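Long-range contacts in fiber KNOB domain (Avirulent turkey hemorrhagic enteritis virus, PDB 4D63), which forms the trimeric head of the viral fibre and binds sialic acid, probably to attach the virus to sialylated receptors on the host cell: residues E134-N139 / M173-S178; G50-G55 / R66-R71. One frame throughout, in Å; residues are numbered along the deposited sequence.

Contact 1. Residues E134-N139 / M173-S178; sequences EVILEN and MIKIKS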
loop_
_atom_site.group_PDB
_atom_site.type_symbol
_atom_site.label_atom_id
_atom_site.label_comp_id
_atom_site.label_asym_id
_atom_site.label_seq_id
_atom_site.Cartn_x
_atom_site.Cartn_y
_atom_site.Cartn_z
ATOM N N GLU A 134 -15.290 -3.511 -0.672
ATOM C CA GLU A 134 -16.631 -3.401 -0.198
ATOM C C GLU A 134 -17.081 -4.828 -0.013
ATOM O O GLU A 134 -16.970 -5.642 -0.918
ATOM C CB GLU A 134 -17.512 -2.644 -1.189
ATOM C CG GLU A 134 -18.898 -2.401 -0.642
ATOM C CD GLU A 134 -19.750 -1.514 -1.516
ATOM O OE1 GLU A 134 -19.345 -1.189 -2.658
ATOM O OE2 GLU A 134 -20.839 -1.147 -1.040
ATOM N N VAL A 135 -17.543 -5.127 1.194
ATOM C CA VAL A 135 -17.899 -6.468 1.611
ATOM C C VAL A 135 -19.414 -6.472 1.730
ATOM O O VAL A 135 -19.958 -5.746 2.555
ATOM C CB VAL A 135 -17.240 -6.755 2.957
ATOM C CG1 VAL A 135 -17.780 -8.034 3.553
ATOM C CG2 VAL A 135 -15.726 -6.845 2.783
ATOM N N ILE A 136 -20.089 -7.222 0.857
ATOM C CA ILE A 136 -21.556 -7.268 0.819
ATOM C C ILE A 136 -22.028 -8.496 1.614
ATOM O O ILE A 136 -21.647 -9.626 1.274
ATOM C CB ILE A 136 -22.137 -7.454 -0.616
ATOM C CG1 ILE A 136 -21.411 -6.662 -1.695
ATOM C CG2 ILE A 136 -23.623 -7.122 -0.643
ATOM C CD1 ILE A 136 -21.405 -5.197 -1.453
ATOM N N LEU A 137 -22.861 -8.284 2.634
ATOM C CA LEU A 137 -23.430 -9.388 3.416
ATOM C C LEU A 137 -24.647 -9.996 2.721
ATOM O O LEU A 137 -25.234 -9.386 1.814
ATOM C CB LEU A 137 -23.817 -8.901 4.815
ATOM C CG LEU A 137 -22.694 -8.400 5.715
ATOM C CD1 LEU A 137 -23.200 -8.216 7.127
ATOM C CD2 LEU A 137 -21.531 -9.370 5.722
ATOM N N GLU A 138 -25.054 -11.187 3.162
ATOM C CA GLU A 138 -26.236 -11.865 2.579
ATOM C C GLU A 138 -27.558 -11.076 2.685
ATOM O O GLU A 138 -28.425 -11.218 1.821
ATOM C CB GLU A 138 -26.397 -13.287 3.125
ATOM C CG GLU A 138 -25.796 -14.323 2.173
ATOM C CD GLU A 138 -25.400 -15.624 2.845
ATOM O OE1 GLU A 138 -25.926 -15.929 3.938
ATOM O OE2 GLU A 138 -24.550 -16.341 2.265
ATOM N N ASN A 139 -27.675 -10.236 3.710
ATOM C CA ASN A 139 -28.829 -9.351 3.896
ATOM C C ASN A 139 -28.657 -8.016 3.153
ATOM O O ASN A 139 -29.316 -7.018 3.478
ATOM C CB ASN A 139 -29.040 -9.082 5.387
ATOM C CG ASN A 139 -27.920 -8.265 5.995
ATOM O OD1 ASN A 139 -26.978 -7.882 5.302
ATOM N ND2 ASN A 139 -27.998 -8.011 7.301
ATOM N N MET A 173 -20.338 -11.382 -1.074
ATOM C CA MET A 173 -19.517 -10.866 -2.142
ATOM C C MET A 173 -18.512 -9.872 -1.583
ATOM O O MET A 173 -18.815 -9.127 -0.644
ATOM C CB MET A 173 -20.420 -10.213 -3.204
ATOM C CG MET A 173 -19.700 -9.421 -4.286
ATOM S SD MET A 173 -20.804 -8.718 -5.535
ATOM C CE MET A 173 -20.808 -9.923 -6.845
ATOM N N ILE A 174 -17.325 -9.882 -2.164
ATOM C CA ILE A 174 -16.308 -8.905 -1.886
ATOM C C ILE A 174 -16.019 -8.215 -3.209
ATOM O O ILE A 174 -15.730 -8.893 -4.213
ATOM C CB ILE A 174 -15.035 -9.601 -1.337
ATOM C CG1 ILE A 174 -15.365 -10.267 0.007
ATOM C CG2 ILE A 174 -13.903 -8.627 -1.146
ATOM C CD1 ILE A 174 -14.256 -11.103 0.597
ATOM N N LYS A 175 -16.095 -6.888 -3.209
ATOM C CA LYS A 175 -15.648 -6.072 -4.342
ATOM C C LYS A 175 -14.316 -5.375 -4.042
ATOM O O LYS A 175 -14.183 -4.656 -3.040
ATOM C CB LYS A 175 -16.666 -4.990 -4.634
ATOM C CG LYS A 175 -18.057 -5.477 -5.001
ATOM C CD LYS A 175 -18.916 -4.295 -5.441
ATOM C CE LYS A 175 -20.343 -4.733 -5.747
ATOM N NZ LYS A 175 -20.771 -4.295 -7.096
ATOM N N ILE A 176 -13.315 -5.620 -4.875
ATOM C CA ILE A 176 -12.060 -4.896 -4.791
ATOM C C ILE A 176 -12.197 -3.697 -5.697
ATOM O O ILE A 176 -12.300 -3.848 -6.905
ATOM C CB ILE A 176 -10.868 -5.764 -5.219
ATOM C CG1 ILE A 176 -10.772 -6.992 -4.315
ATOM C CG2 ILE A 176 -9.561 -4.957 -5.180
ATOM C CD1 ILE A 176 -9.784 -8.001 -4.813
ATOM N N LYS A 177 -12.186 -2.505 -5.096
ATOM C CA LYS A 177 -12.439 -1.237 -5.794
ATOM C C LYS A 177 -11.172 -0.480 -6.182
ATOM O O LYS A 177 -11.251 0.578 -6.798
ATOM C CB LYS A 177 -13.233 -0.323 -4.869
ATOM C CG LYS A 177 -14.484 -0.966 -4.358
ATOM C CD LYS A 177 -15.535 -1.011 -5.432
ATOM C CE LYS A 177 -16.906 -0.686 -4.862
ATOM N NZ LYS A 177 -16.911 0.601 -4.107
ATOM N N SER A 178 -10.037 -1.016 -5.740
ATOM C CA SER A 178 -8.701 -0.500 -5.972
ATOM C C SER A 178 -8.080 -1.116 -7.218
ATOM O O SER A 178 -8.325 -2.275 -7.503
ATOM C CB SER A 178 -7.790 -0.973 -4.817
ATOM O OG SER A 178 -7.704 -0.010 -3.813
#
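The shortest polar bond between the two strands runs from Ile-136 N to Met-173 O, at 2.7 Å. It is nearly straight at the hydrogen. The return bond of this pair, Met-173 N to Ile-136 O, is longer at 3.2 Å. Two pairs along, Glu-134 and Lys-175 also exchange two backbone bonds, with the non-hydrogen-bonded pair Val-135 and Ile-174 in between. The O of Glu-134 takes the N-H of Lys-175 at 2.8 Å and also receives a CA-H...O contact from Ile-174.

On the face with Glu-134 and Ile-136, CG1 of Ile-136 lies alongside CB of Met-173 at 4.0 Å. The two side chains point the same way. Glu-134 is extended, with CG anti to its backbone N (chi1 -174°), and this carries the carboxylate away from the 173-178 backbone, toward Ser-142. Its OE1 makes a long, weak salt bridge of 3.4 Å to Lys-177 NZ. The Lys-177 chain is folded at chi2, chi3 and chi4, which brings its CE and NZ to OE1. The other oxygen, OE2, bonds Ser-142 OG, which is the stronger of the two holds. Lys-175 turns its amine to Glu-99 instead. On the buried face, Val-135 CG2 and Ile-174 CG1 meet loosely at 4.4 Å.

The contact joins strand 129-137 to strand 171-176 inside the large antiparallel sheet. Strand 142-154 continues the sheet beyond Val-135, which bonds Phe-143. On the other side strand 98-101 pairs with Ile-174 and Ile-176 through Leu-100 and Ile-98.

Contact 2. Residues G50-G55 / R66-R71; sequences GRATNG and RYKFVR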
loop_
_atom_site.group_PDB
_atom_site.type_symbol
_atom_site.label_atom_id
_atom_site.label_comp_id
_atom_site.label_asym_id
_atom_site.label_seq_id
_atom_site.Cartn_x
_atom_site.Cartn_y
_atom_site.Cartn_z
ATOM N N GLY A 50 10.948 -5.297 -20.416
ATOM C CA GLY A 50 10.334 -5.312 -21.783
ATOM C C GLY A 50 9.011 -4.573 -21.850
ATOM O O GLY A 50 8.750 -3.717 -21.009
ATOM N N ARG A 51 8.181 -4.897 -22.846
ATOM C CA ARG A 51 6.780 -4.412 -22.910
ATOM C C ARG A 51 5.767 -5.330 -22.187
ATOM O O ARG A 51 6.027 -6.512 -21.929
ATOM C CB ARG A 51 6.339 -4.156 -24.359
ATOM C CG ARG A 51 6.675 -2.752 -24.837
ATOM C CD ARG A 51 5.655 -1.731 -24.334
ATOM N NE ARG A 51 6.258 -0.428 -24.010
ATOM C CZ ARG A 51 5.596 0.730 -23.905
ATOM N NH1 ARG A 51 4.282 0.803 -24.111
ATOM N NH2 ARG A 51 6.260 1.839 -23.600
ATOM N N ALA A 52 4.608 -4.764 -21.867
ATOM C CA ALA A 52 3.680 -5.392 -20.941
ATOM C C ALA A 52 2.885 -6.499 -21.616
ATOM O O ALA A 52 2.206 -6.259 -22.604
ATOM C CB ALA A 52 2.751 -4.340 -20.346
ATOM N N THR A 53 2.978 -7.703 -21.059
ATOM C CA THR A 53 2.328 -8.899 -21.591
ATOM C C THR A 53 0.983 -9.189 -20.913
ATOM O O THR A 53 0.874 -9.121 -19.690
ATOM C CB THR A 53 3.205 -10.135 -21.335
ATOM O OG1 THR A 53 4.528 -9.884 -21.808
ATOM C CG2 THR A 53 2.626 -11.394 -22.006
ATOM N N ASN A 54 -0.025 -9.563 -21.699
ATOM C CA ASN A 54 -1.315 -9.949 -21.148
ATOM C C ASN A 54 -1.347 -11.359 -20.591
ATOM O O ASN A 54 -0.599 -12.224 -21.019
ATOM C CB ASN A 54 -2.410 -9.783 -22.173
ATOM C CG ASN A 54 -2.647 -8.341 -22.504
ATOM O OD1 ASN A 54 -3.291 -7.623 -21.747
ATOM N ND2 ASN A 54 -2.078 -7.890 -23.613
ATOM N N GLY A 55 -2.216 -11.553 -19.599
ATOM C CA GLY A 55 -2.422 -12.843 -18.947
ATOM C C GLY A 55 -3.755 -12.838 -18.212
ATOM O O GLY A 55 -4.437 -11.823 -18.168
ATOM N N ARG A 66 -8.179 -10.617 -15.516
ATOM C CA ARG A 66 -7.158 -10.269 -16.451
ATOM C C ARG A 66 -6.104 -9.358 -15.819
ATOM O O ARG A 66 -6.403 -8.523 -14.957
ATOM C CB ARG A 66 -7.802 -9.630 -17.689
ATOM C CG ARG A 66 -8.590 -10.656 -18.502
ATOM C CD ARG A 66 -9.560 -10.017 -19.470
ATOM N NE ARG A 66 -8.974 -8.882 -20.199
ATOM C CZ ARG A 66 -9.232 -7.580 -19.985
ATOM N NH1 ARG A 66 -10.079 -7.170 -19.035
ATOM N NH2 ARG A 66 -8.625 -6.662 -20.744
ATOM N N TYR A 67 -4.872 -9.538 -16.282
ATOM C CA TYR A 67 -3.765 -8.717 -15.863
ATOM C C TYR A 67 -2.753 -8.503 -16.984
ATOM O O TYR A 67 -2.746 -9.248 -17.949
ATOM C CB TYR A 67 -3.086 -9.389 -14.672
ATOM C CG TYR A 67 -2.504 -10.744 -14.941
ATOM C CD1 TYR A 67 -1.263 -10.882 -15.592
ATOM C CD2 TYR A 67 -3.156 -11.889 -14.530
ATOM C CE1 TYR A 67 -0.712 -12.134 -15.829
ATOM C CE2 TYR A 67 -2.603 -13.140 -14.758
ATOM C CZ TYR A 67 -1.385 -13.252 -15.412
ATOM O OH TYR A 67 -0.820 -14.488 -15.617
ATOM N N LYS A 68 -1.912 -7.487 -16.827
ATOM C CA LYS A 68 -0.692 -7.299 -17.632
ATOM C C LYS A 68 0.494 -7.437 -16.700
ATOM O O LYS A 68 0.410 -7.015 -15.548
ATOM C CB LYS A 68 -0.622 -5.893 -18.202
ATOM C CG LYS A 68 -1.556 -5.580 -19.345
ATOM C CD LYS A 68 -1.463 -4.084 -19.677
ATOM C CE LYS A 68 -1.955 -3.761 -21.085
ATOM N NZ LYS A 68 -3.266 -4.376 -21.426
ATOM N N PHE A 69 1.618 -7.951 -17.203
ATOM C CA PHE A 69 2.845 -8.045 -16.421
ATOM C C PHE A 69 4.129 -7.745 -17.200
ATOM O O PHE A 69 4.148 -7.697 -18.438
ATOM C CB PHE A 69 2.987 -9.432 -15.771
ATOM C CG PHE A 69 3.335 -10.536 -16.738
ATOM C CD1 PHE A 69 2.340 -11.181 -17.470
ATOM C CD2 PHE A 69 4.657 -10.936 -16.919
ATOM C CE1 PHE A 69 2.652 -12.192 -18.369
ATOM C CE2 PHE A 69 4.976 -11.942 -17.828
ATOM C CZ PHE A 69 3.968 -12.573 -18.550
ATOM N N VAL A 70 5.197 -7.588 -16.415
ATOM C CA VAL A 70 6.544 -7.383 -16.873
ATOM C C VAL A 70 7.414 -8.291 -16.019
ATOM O O VAL A 70 7.310 -8.280 -14.800
ATOM C CB VAL A 70 6.903 -5.888 -16.730
ATOM C CG1 VAL A 70 8.349 -5.653 -16.327
ATOM C CG2 VAL A 70 6.552 -5.165 -18.024
ATOM N N ARG A 71 8.251 -9.094 -16.670
ATOM C CA ARG A 71 9.124 -10.051 -16.001
ATOM C C ARG A 71 10.571 -9.717 -16.417
ATOM O O ARG A 71 10.949 -9.941 -17.565
ATOM C CB ARG A 71 8.696 -11.465 -16.429
ATOM C CG ARG A 71 9.298 -12.668 -15.699
ATOM C CD ARG A 71 9.080 -13.941 -16.551
ATOM N NE ARG A 71 9.811 -13.870 -17.843
ATOM C CZ ARG A 71 9.295 -13.832 -19.085
ATOM N NH1 ARG A 71 7.980 -13.903 -19.335
ATOM N NH2 ARG A 71 10.137 -13.734 -20.108
#
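Tyr-67 lays its ring flat against the backbone of Gly-55, and Phe-69 lays its ring against the side chain of Thr-53. The CA of Gly-55 sits over one face of the Tyr-67 ring, 3.9 Å from the centroid, in a CH-pi contact. The carbonyl carbon of Gly-55 lies over the centre of the ring, 3.6 Å above its plane. Over the Phe-69 ring it is a side chain that packs: CB and CG2 of Thr-53. The CB stands over one face, 4.0 Å from the centroid and offset toward the rim. Both aromatic CG atoms sit between the backbone N and the carbonyl carbon (chi1 62° for Tyr-67 and 73° for Phe-69), which swings the rings across to the other strand. CD1 of Phe-69 meets the Tyr-67 ring at its edge.

The opposite face carries Asn-54 and Lys-68, which lie side by side and also touch Ile-81. Lys-68 NZ bonds Asn-54 OD1 at 3.3 Å, tilted somewhat from the amide plane. Between the faces, Thr-53 pairs with Phe-69 and Gly-55 with Tyr-67 through four backbone bonds. The shortest, Phe-69 N to Thr-53 O, is 2.8 Å. Beyond the paired residues, Val-70 CG2 touches Gly-50 O and Ala-52 CA.

Arg-66 sends its guanidinium to Asp-82. Gly-50 N bonds Asp-73 of a neighbouring subunit, and Ala-52 and Lys-68 pack on Gly-187 of that subunit. The two strands, 53-59 and 64-71, form an antiparallel beta hairpin of the fibre head, placed at a subunit interface of the trimer.

Overall arrangement
Both contacts pair antiparallel strands of the same large sheet, but they hold different elements. Contact 1 joins strands far apart in sequence, whereas contact 2 lies within one hairpin near the start of the modelled chain. Their centres are 27 Å apart, on opposite sides of the chain's centre, and they do not touch. Contact 1 is partly buried, with Val-135 and Ile-174 on its buried face and a mix of charged and apolar side chains on the other. Contact 2 is a surface contact, where aromatic rings rest on glycine and threonine and an amide meets a lysine. A neighbouring subunit reaches several residues of contact 2 but just one, Ser-178, of contact 1.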